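Local atomic coordinates of extracellular invertase (Aspergillus kawachii, PDB entry 5XHA), a protein that probably hydrolyses sucrose outside the cell to glucose and fructose, as a secreted invertase of glycoside hydrolase family 32. Residues G522-F527 against N556-L561; I416-E421 against E552-G557; V457-L462 against D541-V546. All coordinates share one frame; numbering follows the deposited sequence.

Contact 1 of 3, residues G522-F527 against N556-L561; sequences GKLRLF and NGRFAL. With FRU (beta-D-fructofuranose), chain E.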
loop_
_atom_site.group_PDB
_atom_site.type_symbol
_atom_site.label_atom_id
_atom_site.label_comp_id
_atom_site.label_asym_id
_atom_site.label_seq_id
_atom_site.Cartn_x
_atom_site.Cartn_y
_atom_site.Cartn_z
ATOM N N GLY A 522 -21.901 10.204 35.491
ATOM C CA GLY A 522 -20.456 10.353 35.582
ATOM C C GLY A 522 -19.984 10.462 37.026
ATOM O O GLY A 522 -20.675 11.026 37.865
ATOM N N LYS A 523 -18.814 9.905 37.316
ATOM C CA LYS A 523 -18.224 9.999 38.648
ATOM C C LYS A 523 -17.666 11.383 38.892
ATOM O O LYS A 523 -17.005 11.955 38.028
ATOM C CB LYS A 523 -17.094 8.980 38.820
ATOM C CG LYS A 523 -17.544 7.533 38.697
ATOM C CD LYS A 523 -18.356 7.073 39.907
ATOM C CE LYS A 523 -17.479 6.849 41.128
ATOM N NZ LYS A 523 -18.181 5.938 42.077
ATOM N N LEU A 524 -17.946 11.922 40.076
ATOM C CA LEU A 524 -17.346 13.171 40.520
ATOM C C LEU A 524 -17.169 13.138 42.044
ATOM O O LEU A 524 -18.152 12.986 42.773
ATOM C CB LEU A 524 -18.220 14.359 40.131
ATOM C CG LEU A 524 -17.709 15.707 40.648
ATOM C CD1 LEU A 524 -16.442 16.128 39.926
ATOM C CD2 LEU A 524 -18.772 16.772 40.520
ATOM N N ARG A 525 -15.919 13.271 42.500
ATOM C CA ARG A 525 -15.598 13.352 43.929
ATOM C C ARG A 525 -15.581 14.796 44.352
ATOM O O ARG A 525 -14.904 15.614 43.736
ATOM C CB ARG A 525 -14.232 12.728 44.235
ATOM C CG ARG A 525 -13.741 12.951 45.679
ATOM C CD ARG A 525 -12.791 11.847 46.129
ATOM N NE ARG A 525 -13.498 10.581 46.274
ATOM C CZ ARG A 525 -12.914 9.397 46.454
ATOM N NH1 ARG A 525 -11.593 9.280 46.533
ATOM N NH2 ARG A 525 -13.664 8.315 46.564
ATOM N N LEU A 526 -16.345 15.116 45.391
ATOM C CA LEU A 526 -16.225 16.408 46.068
ATOM C C LEU A 526 -15.332 16.177 47.290
ATOM O O LEU A 526 -15.676 15.391 48.189
ATOM C CB LEU A 526 -17.599 16.929 46.482
ATOM C CG LEU A 526 -18.542 17.203 45.313
ATOM C CD1 LEU A 526 -19.966 17.369 45.812
ATOM C CD2 LEU A 526 -18.063 18.422 44.528
ATOM N N PHE A 527 -14.173 16.822 47.308
ATOM C CA PHE A 527 -13.187 16.557 48.362
ATOM C C PHE A 527 -13.540 17.277 49.661
ATOM O O PHE A 527 -14.446 18.123 49.699
ATOM C CB PHE A 527 -11.795 16.968 47.900
ATOM C CG PHE A 527 -11.302 16.182 46.720
ATOM C CD1 PHE A 527 -10.738 14.915 46.895
ATOM C CD2 PHE A 527 -11.410 16.699 45.431
ATOM C CE1 PHE A 527 -10.293 14.178 45.803
ATOM C CE2 PHE A 527 -10.968 15.968 44.340
ATOM C CZ PHE A 527 -10.402 14.716 44.525
ATOM N N ASN A 556 -17.181 22.027 38.422
ATOM C CA ASN A 556 -15.938 22.195 39.178
ATOM C C ASN A 556 -14.690 22.313 38.289
ATOM O O ASN A 556 -13.573 22.008 38.723
ATOM C CB ASN A 556 -15.762 21.042 40.205
ATOM C CG ASN A 556 -16.740 21.118 41.382
ATOM O OD1 ASN A 556 -16.340 21.127 42.558
ATOM N ND2 ASN A 556 -18.014 21.129 41.078
ATOM N N GLY A 557 -14.878 22.763 37.049
ATOM C CA GLY A 557 -13.785 22.921 36.090
ATOM C C GLY A 557 -13.094 21.635 35.676
ATOM O O GLY A 557 -12.035 21.679 35.061
ATOM N N ARG A 558 -13.676 20.488 36.000
ATOM C CA ARG A 558 -12.988 19.233 35.773
ATOM C C ARG A 558 -13.919 18.092 35.395
ATOM O O ARG A 558 -13.518 16.948 35.421
ATOM C CB ARG A 558 -12.184 18.860 37.023
ATOM C CG ARG A 558 -13.021 18.513 38.244
ATOM C CD ARG A 558 -12.132 18.317 39.461
ATOM N NE ARG A 558 -12.869 17.706 40.567
ATOM C CZ ARG A 558 -13.175 18.296 41.721
ATOM N NH1 ARG A 558 -12.813 19.546 41.977
ATOM N NH2 ARG A 558 -13.850 17.621 42.635
ATOM N N PHE A 559 -15.144 18.395 35.008
ATOM C CA PHE A 559 -16.111 17.347 34.767
ATOM C C PHE A 559 -17.069 17.786 33.684
ATOM O O PHE A 559 -17.497 18.929 33.672
ATOM C CB PHE A 559 -16.874 17.045 36.055
ATOM C CG PHE A 559 -17.999 16.074 35.888
ATOM C CD1 PHE A 559 -19.258 16.511 35.503
ATOM C CD2 PHE A 559 -17.808 14.728 36.138
ATOM C CE1 PHE A 559 -20.297 15.630 35.351
ATOM C CE2 PHE A 559 -18.850 13.841 36.004
ATOM C CZ PHE A 559 -20.101 14.293 35.619
ATOM N N ALA A 560 -17.382 16.868 32.775
ATOM C CA ALA A 560 -18.430 17.088 31.794
ATOM C C ALA A 560 -19.164 15.799 31.474
ATOM O O ALA A 560 -18.550 14.744 31.325
ATOM C CB ALA A 560 -17.864 17.701 30.523
ATOM N N LEU A 561 -20.487 15.920 31.380
ATOM C CA LEU A 561 -21.396 14.834 31.018
ATOM C C LEU A 561 -22.453 15.386 30.062
ATOM O O LEU A 561 -23.176 16.342 30.400
ATOM C CB LEU A 561 -22.073 14.287 32.271
ATOM C CG LEU A 561 -23.247 13.314 32.097
ATOM C CD1 LEU A 561 -22.817 12.070 31.346
ATOM C CD2 LEU A 561 -23.811 12.927 33.456
HETATM C C1 FRU E . -18.451 28.656 35.642
HETATM C C2 FRU E . -17.340 28.022 34.789
HETATM C C3 FRU E . -17.691 27.799 33.304
HETATM C C4 FRU E . -17.039 26.456 33.020
HETATM C C5 FRU E . -17.305 25.722 34.329
HETATM C C6 FRU E . -16.335 24.563 34.577
HETATM O O1 FRU E . -18.593 30.066 35.420
HETATM O O2 FRU E . -16.104 28.765 34.883
HETATM O O3 FRU E . -17.185 28.811 32.416
HETATM O O4 FRU E . -17.525 25.768 31.855
HETATM O O5 FRU E . -17.172 26.717 35.352
HETATM O O6 FRU E . -16.998 23.450 35.229
#
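Arg558 and Phe559 reach across to residues 522-527 in different ways, the arginine with the flat end of its chain and the phenylalanine with the rim of its ring. The Arg558 guanidinium lies between two neighbours: CE2 of Phe527 is over one face, 3.7 Å from Arg558 NH2, and CB of Asn556 is over the opposite face. The Phe527 ring is not stacked on it, since the two planes are turned 47° apart. With CG of Arg558 between its backbone N and carbonyl carbon (chi1 67°) and the chain straight from CG to NE, NH2 arrives beside the carbonyl of Arg525. Arg558 NH2 is modelled only 2.5 Å from Arg525 O, but the bond is bent (122° at the hydrogen) and weak, and so short a length is doubtful. NH1 of the same guanidinium is held by a salt bridge to Glu538.

Strands 520-523 and 559-564 belong to different sheets of the C-terminal beta-sandwich, and the loop 524-527 passes the turn of the second sheet. There Arg558 and Phe559 both face Ala555, a classic beta bulge just after the turn at Asn556 and Gly557. Backbone N of Gly557 gives a hydrogen bond to O6 of the bound fructose, 2.9 Å away.

Phe559 extends its ring toward the neighbouring sheet, its CG anti to its own N, and offers an edge to the backbone there. CE2 of Phe559 lies 3.3 Å from Lys523 O and 3.7 Å from Gly522 C, and Gly522 has no side chain to stand in the way. CB of Leu524 approaches the ring obliquely, 4.0 Å from Phe559 CD2. CD1 of Leu524 touches both bulge residues by their side chains, 4.0 Å from Arg558 NE and from Phe559 CB. The Phe559 ring also meets Trp314.

Contact 2 of 3, residues I416-E421 against E552-G557; sequences ISIARE and EVYANG. With FRU (beta-D-fructofuranose), chain E.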
loop_
_atom_site.group_PDB
_atom_site.type_symbol
_atom_site.label_atom_id
_atom_site.label_comp_id
_atom_site.label_asym_id
_atom_site.label_seq_id
_atom_site.Cartn_x
_atom_site.Cartn_y
_atom_site.Cartn_z
ATOM N N ILE A 416 -11.250 21.127 32.389
ATOM C CA ILE A 416 -12.144 21.062 31.232
ATOM C C ILE A 416 -13.166 22.185 31.397
ATOM O O ILE A 416 -13.954 22.174 32.339
ATOM C CB ILE A 416 -12.915 19.714 31.185
ATOM C CG1 ILE A 416 -11.951 18.529 31.131
ATOM C CG2 ILE A 416 -13.854 19.644 29.980
ATOM C CD1 ILE A 416 -12.610 17.221 31.492
ATOM N N SER A 417 -13.165 23.151 30.485
ATOM C CA SER A 417 -14.149 24.220 30.526
ATOM C C SER A 417 -14.581 24.635 29.119
ATOM O O SER A 417 -13.915 24.324 28.129
ATOM C CB SER A 417 -13.582 25.413 31.278
ATOM O OG SER A 417 -12.450 25.866 30.605
ATOM N N ILE A 418 -15.714 25.326 29.037
ATOM C CA ILE A 418 -16.223 25.791 27.775
ATOM C C ILE A 418 -15.244 26.837 27.280
ATOM O O ILE A 418 -14.804 27.670 28.054
ATOM C CB ILE A 418 -17.614 26.417 27.938
ATOM C CG1 ILE A 418 -18.583 25.399 28.546
ATOM C CG2 ILE A 418 -18.123 26.934 26.594
ATOM C CD1 ILE A 418 -19.934 25.976 28.890
ATOM N N ALA A 419 -14.884 26.811 26.005
ATOM C CA ALA A 419 -13.933 27.790 25.514
ATOM C C ALA A 419 -14.472 29.202 25.763
ATOM O O ALA A 419 -15.677 29.460 25.647
ATOM C CB ALA A 419 -13.589 27.551 24.050
ATOM N N ARG A 420 -13.577 30.109 26.137
ATOM C CA ARG A 420 -14.010 31.379 26.757
ATOM C C ARG A 420 -14.927 32.248 25.888
ATOM O O ARG A 420 -15.900 32.818 26.392
ATOM C CB ARG A 420 -12.816 32.181 27.242
ATOM C CG ARG A 420 -11.959 32.759 26.128
ATOM C CD ARG A 420 -10.630 33.200 26.702
ATOM N NE ARG A 420 -9.896 32.060 27.235
ATOM C CZ ARG A 420 -8.730 32.148 27.861
ATOM N NH1 ARG A 420 -8.156 33.331 28.042
ATOM N NH2 ARG A 420 -8.137 31.049 28.295
ATOM N N GLU A 421 -14.652 32.327 24.593
ATOM C CA GLU A 421 -15.476 33.133 23.700
ATOM C C GLU A 421 -16.859 32.502 23.502
ATOM O O GLU A 421 -17.876 33.212 23.409
ATOM C CB GLU A 421 -14.801 33.319 22.347
ATOM C CG GLU A 421 -13.402 33.929 22.408
ATOM C CD GLU A 421 -12.264 32.904 22.404
ATOM O OE1 GLU A 421 -12.422 31.760 22.914
ATOM O OE2 GLU A 421 -11.178 33.262 21.913
ATOM N N GLU A 552 -25.379 19.662 28.076
ATOM C CA GLU A 552 -24.007 19.516 28.578
ATOM C C GLU A 552 -23.967 19.953 30.043
ATOM O O GLU A 552 -24.364 21.067 30.369
ATOM C CB GLU A 552 -23.027 20.356 27.757
ATOM C CG GLU A 552 -22.950 19.915 26.309
ATOM C CD GLU A 552 -21.829 20.566 25.529
ATOM O OE1 GLU A 552 -20.761 20.892 26.104
ATOM O OE2 GLU A 552 -22.019 20.745 24.311
ATOM N N VAL A 553 -23.517 19.051 30.910
ATOM C CA VAL A 553 -23.377 19.313 32.330
ATOM C C VAL A 553 -21.893 19.406 32.693
ATOM O O VAL A 553 -21.168 18.432 32.568
ATOM C CB VAL A 553 -24.019 18.188 33.173
ATOM C CG1 VAL A 553 -23.977 18.557 34.646
ATOM C CG2 VAL A 553 -25.456 17.950 32.732
ATOM N N TYR A 554 -21.470 20.588 33.125
ATOM C CA TYR A 554 -20.131 20.847 33.622
ATOM C C TYR A 554 -20.136 20.994 35.143
ATOM O O TYR A 554 -21.115 21.504 35.721
ATOM C CB TYR A 554 -19.601 22.143 33.010
ATOM C CG TYR A 554 -19.414 22.101 31.500
ATOM C CD1 TYR A 554 -20.485 22.296 30.638
ATOM C CD2 TYR A 554 -18.165 21.863 30.949
ATOM C CE1 TYR A 554 -20.321 22.264 29.265
ATOM C CE2 TYR A 554 -17.979 21.824 29.568
ATOM C CZ TYR A 554 -19.058 22.025 28.725
ATOM O OH TYR A 554 -18.872 21.988 27.358
ATOM N N ALA A 555 -19.044 20.576 35.785
ATOM C CA ALA A 555 -18.880 20.771 37.241
ATOM C C ALA A 555 -17.433 20.966 37.641
ATOM O O ALA A 555 -16.558 20.196 37.220
ATOM C CB ALA A 555 -19.475 19.606 38.014
ATOM N N ASN A 556 -17.181 22.027 38.422
ATOM C CA ASN A 556 -15.938 22.195 39.178
ATOM C C ASN A 556 -14.690 22.313 38.289
ATOM O O ASN A 556 -13.573 22.008 38.723
ATOM C CB ASN A 556 -15.762 21.042 40.205
ATOM C CG ASN A 556 -16.740 21.118 41.382
ATOM O OD1 ASN A 556 -16.340 21.127 42.558
ATOM N ND2 ASN A 556 -18.014 21.129 41.078
ATOM N N GLY A 557 -14.878 22.763 37.049
ATOM C CA GLY A 557 -13.785 22.921 36.090
ATOM C C GLY A 557 -13.094 21.635 35.676
ATOM O O GLY A 557 -12.035 21.679 35.061
HETATM C C1 FRU E . -18.451 28.656 35.642
HETATM C C2 FRU E . -17.340 28.022 34.789
HETATM C C3 FRU E . -17.691 27.799 33.304
HETATM C C4 FRU E . -17.039 26.456 33.020
HETATM C C5 FRU E . -17.305 25.722 34.329
HETATM C C6 FRU E . -16.335 24.563 34.577
HETATM O O1 FRU E . -18.593 30.066 35.420
HETATM O O2 FRU E . -16.104 28.765 34.883
HETATM O O3 FRU E . -17.185 28.811 32.416
HETATM O O4 FRU E . -17.525 25.768 31.855
HETATM O O5 FRU E . -17.172 26.717 35.352
HETATM O O6 FRU E . -16.998 23.450 35.229
#
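Ile416 N donates to Gly557 O (2.8 Å, 160° at the hydrogen) just past the end of strand 552-555; the short strands 416-418 and 552-555 run at 126° to each other, their axes 8.0 Å apart at closest approach. The donor stands above the carbonyl plane of Gly557. This is a junction between two sheets: strand 408-418 pairs with strand 366-385, on the side of the N-terminal propeller domain, while strand 550-555 belongs to the C-terminal beta-sandwich.

Ile418 covers one face of the Tyr554 ring, the two side chains crossing at about a right angle. Its CG1, beside the backbone N (chi1 -58°), makes a CH-pi contact, 3.7 Å from the centroid and displaced toward the phenol end, so that Ile418 CG1 is 3.4 Å from Tyr554 CZ. Ile416 O lies at the ring edge. The bound fructose sits at the same junction: its O4 approaches the Tyr554 ring obliquely and receives a long, weak hydrogen bond from Ile418 N (3.4 Å).

The phenol is held by polar partners at its end. Arg374 gives its NE to Tyr554 OH and its NH2 to Glu552 OE1, and Tyr554 OH donates to that same OE1 of Glu552 at 2.5 Å, nearly along the C-O axis.

Contact 3 of 3, residues V457-L462 against D541-V546; sequences VLSAQL and DLTLVV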
loop_
_atom_site.group_PDB
_atom_site.type_symbol
_atom_site.label_atom_id
_atom_site.label_comp_id
_atom_site.label_asym_id
_atom_site.label_seq_id
_atom_site.Cartn_x
_atom_site.Cartn_y
_atom_site.Cartn_z
ATOM N N VAL A 457 -28.561 28.654 29.780
ATOM C CA VAL A 457 -27.520 28.234 30.692
ATOM C C VAL A 457 -28.056 28.435 32.102
ATOM O O VAL A 457 -28.599 29.486 32.409
ATOM C CB VAL A 457 -26.242 29.068 30.510
ATOM C CG1 VAL A 457 -25.154 28.571 31.443
ATOM C CG2 VAL A 457 -25.777 29.024 29.055
ATOM N N LEU A 458 -27.944 27.408 32.934
ATOM C CA LEU A 458 -28.266 27.492 34.354
ATOM C C LEU A 458 -26.965 27.264 35.123
ATOM O O LEU A 458 -26.290 26.247 34.904
ATOM C CB LEU A 458 -29.284 26.410 34.721
ATOM C CG LEU A 458 -29.678 26.254 36.199
ATOM C CD1 LEU A 458 -30.928 25.410 36.310
ATOM C CD2 LEU A 458 -28.582 25.601 37.019
ATOM N N SER A 459 -26.606 28.197 36.000
ATOM C CA SER A 459 -25.418 28.059 36.872
ATOM C C SER A 459 -25.829 28.085 38.336
ATOM O O SER A 459 -26.671 28.888 38.723
ATOM C CB SER A 459 -24.443 29.208 36.643
ATOM O OG SER A 459 -24.386 29.493 35.277
ATOM N N ALA A 460 -25.214 27.249 39.155
ATOM C CA ALA A 460 -25.564 27.185 40.571
ATOM C C ALA A 460 -24.488 26.464 41.330
ATOM O O ALA A 460 -23.806 25.595 40.769
ATOM C CB ALA A 460 -26.895 26.472 40.762
ATOM N N GLN A 461 -24.352 26.825 42.606
ATOM C CA GLN A 461 -23.522 26.083 43.550
ATOM C C GLN A 461 -24.362 25.351 44.592
ATOM O O GLN A 461 -25.322 25.896 45.130
ATOM C CB GLN A 461 -22.568 27.012 44.276
ATOM C CG GLN A 461 -21.302 27.333 43.509
ATOM C CD GLN A 461 -21.228 28.777 43.104
ATOM O OE1 GLN A 461 -20.259 29.462 43.425
ATOM N NE2 GLN A 461 -22.255 29.258 42.405
ATOM N N LEU A 462 -23.989 24.112 44.877
ATOM C CA LEU A 462 -24.657 23.317 45.901
ATOM C C LEU A 462 -23.646 22.998 47.007
ATOM O O LEU A 462 -22.570 22.457 46.740
ATOM C CB LEU A 462 -25.239 22.038 45.301
ATOM C CG LEU A 462 -26.591 22.155 44.581
ATOM C CD1 LEU A 462 -26.493 22.971 43.304
ATOM C CD2 LEU A 462 -27.150 20.772 44.267
ATOM N N ASP A 541 -20.028 23.139 41.939
ATOM C CA ASP A 541 -20.184 24.275 41.044
ATOM C C ASP A 541 -20.649 23.790 39.673
ATOM O O ASP A 541 -19.868 23.248 38.901
ATOM C CB ASP A 541 -18.842 25.012 40.921
ATOM C CG ASP A 541 -18.961 26.324 40.177
ATOM O OD1 ASP A 541 -20.081 26.830 40.006
ATOM O OD2 ASP A 541 -17.929 26.865 39.763
ATOM N N LEU A 542 -21.922 24.022 39.383
ATOM C CA LEU A 542 -22.625 23.376 38.276
ATOM C C LEU A 542 -22.920 24.365 37.153
ATOM O O LEU A 542 -23.393 25.461 37.419
ATOM C CB LEU A 542 -23.944 22.838 38.817
ATOM C CG LEU A 542 -24.420 21.440 38.489
ATOM C CD1 LEU A 542 -23.304 20.404 38.569
ATOM C CD2 LEU A 542 -25.557 21.110 39.452
ATOM N N THR A 543 -22.656 23.974 35.905
ATOM C CA THR A 543 -23.140 24.715 34.737
ATOM C C THR A 543 -23.891 23.754 33.811
ATOM O O THR A 543 -23.333 22.762 33.353
ATOM C CB THR A 543 -21.994 25.390 33.959
ATOM O OG1 THR A 543 -21.100 26.031 34.863
ATOM C CG2 THR A 543 -22.526 26.430 33.003
ATOM N N LEU A 544 -25.166 24.041 33.574
ATOM C CA LEU A 544 -25.983 23.278 32.659
ATOM C C LEU A 544 -26.196 24.117 31.410
ATOM O O LEU A 544 -26.701 25.231 31.502
ATOM C CB LEU A 544 -27.331 22.953 33.287
ATOM C CG LEU A 544 -27.415 21.716 34.190
ATOM C CD1 LEU A 544 -26.420 21.775 35.336
ATOM C CD2 LEU A 544 -28.832 21.564 34.731
ATOM N N VAL A 545 -25.798 23.601 30.251
ATOM C CA VAL A 545 -26.123 24.255 28.975
ATOM C C VAL A 545 -27.137 23.364 28.249
ATOM O O VAL A 545 -26.851 22.209 27.938
ATOM C CB VAL A 545 -24.877 24.492 28.101
ATOM C CG1 VAL A 545 -25.219 25.330 26.878
ATOM C CG2 VAL A 545 -23.777 25.168 28.900
ATOM N N VAL A 546 -28.336 23.899 28.031
ATOM C CA VAL A 546 -29.370 23.221 27.269
ATOM C C VAL A 546 -29.501 23.950 25.942
ATOM O O VAL A 546 -29.849 25.126 25.916
ATOM C CB VAL A 546 -30.714 23.205 28.037
ATOM C CG1 VAL A 546 -31.821 22.569 27.213
ATOM C CG2 VAL A 546 -30.552 22.441 29.340
#
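Leu458 and Leu544 face each other directly at the apolar centre, with Leu458 CB and Leu544 CB 4.2 Å apart. On the same face of the sheet lie Ala460 and Leu542, and CD1 of Leu462 comes round at the end to meet Leu542 CD2 at 4.4 Å. Phe477 of the facing sheet packs on Leu458, Ala460 and Leu462, so this side turns into the interior.

The backbones beneath these residues run antiparallel at 170°, with axes 4.7 Å apart. Leu458 with Leu544 and Ala460 with Leu542 are the hydrogen-bonded pairs, each closed by two N-H to O=C bonds; the Leu544 N to Leu458 O bond is 2.8 Å long and almost straight, at 179°. CA-H...O contacts add to these bonds, Ser459 CA lying 3.3 Å from Leu542 O. These are central strands of one sheet of the C-terminal beta-sandwich of family 32: strand 585-594 pairs with 455-463 on one flank, and strand 550-555 with 534-547 on the other.

The opposite face of the sheet carries Val457, Ser459, Gln461, Asp541, Thr543 and Val545, and becomes more polar along its length. At the apolar end, CG1 of Val457 lies 3.7 Å from Thr543 CG2; OG1 of Thr543 lies beside the backbone N, which leaves the CG2 methyl anti to it. Thr543 also touches the bound fructose. At the polar end Gln461 and Asp541 lie side by side and point the same way, amide and carboxylate planes 35° apart. Their contact is mainly by the aliphatic part of the glutamine: Gln461 CG is 3.7 Å from Asp541 OD1, whereas Gln461 NE2 stays 4.0 Å from that oxygen. The backbone N of Gln461 is hydrogen-bonded to Ser588 OG on the flanking strand.

Overall arrangement
The three contacts lie 10 to 13 Å apart, measured between centres, and all reach the same antiparallel sheet of the C-terminal sandwich. Its strands 455-463, 534-547, 550-555 and 559-564 stand side by side, so contact 3 passes directly into contact 2 and then contact 1, the last two sharing Asn556 and Gly557. Probable backbone hydrogen bonds join the neighbours: Tyr554 N to Thr543 O, and Val553 N to Leu561 O. Along the chain, 416-421 comes first, followed by 457-462, 522-527, 541-546 and 552-561. Contact 3 builds the sheet, contact 1 joins it to the second sheet, and contact 2 ties it to the propeller side, with one fructose at that junction touched by all three contacts.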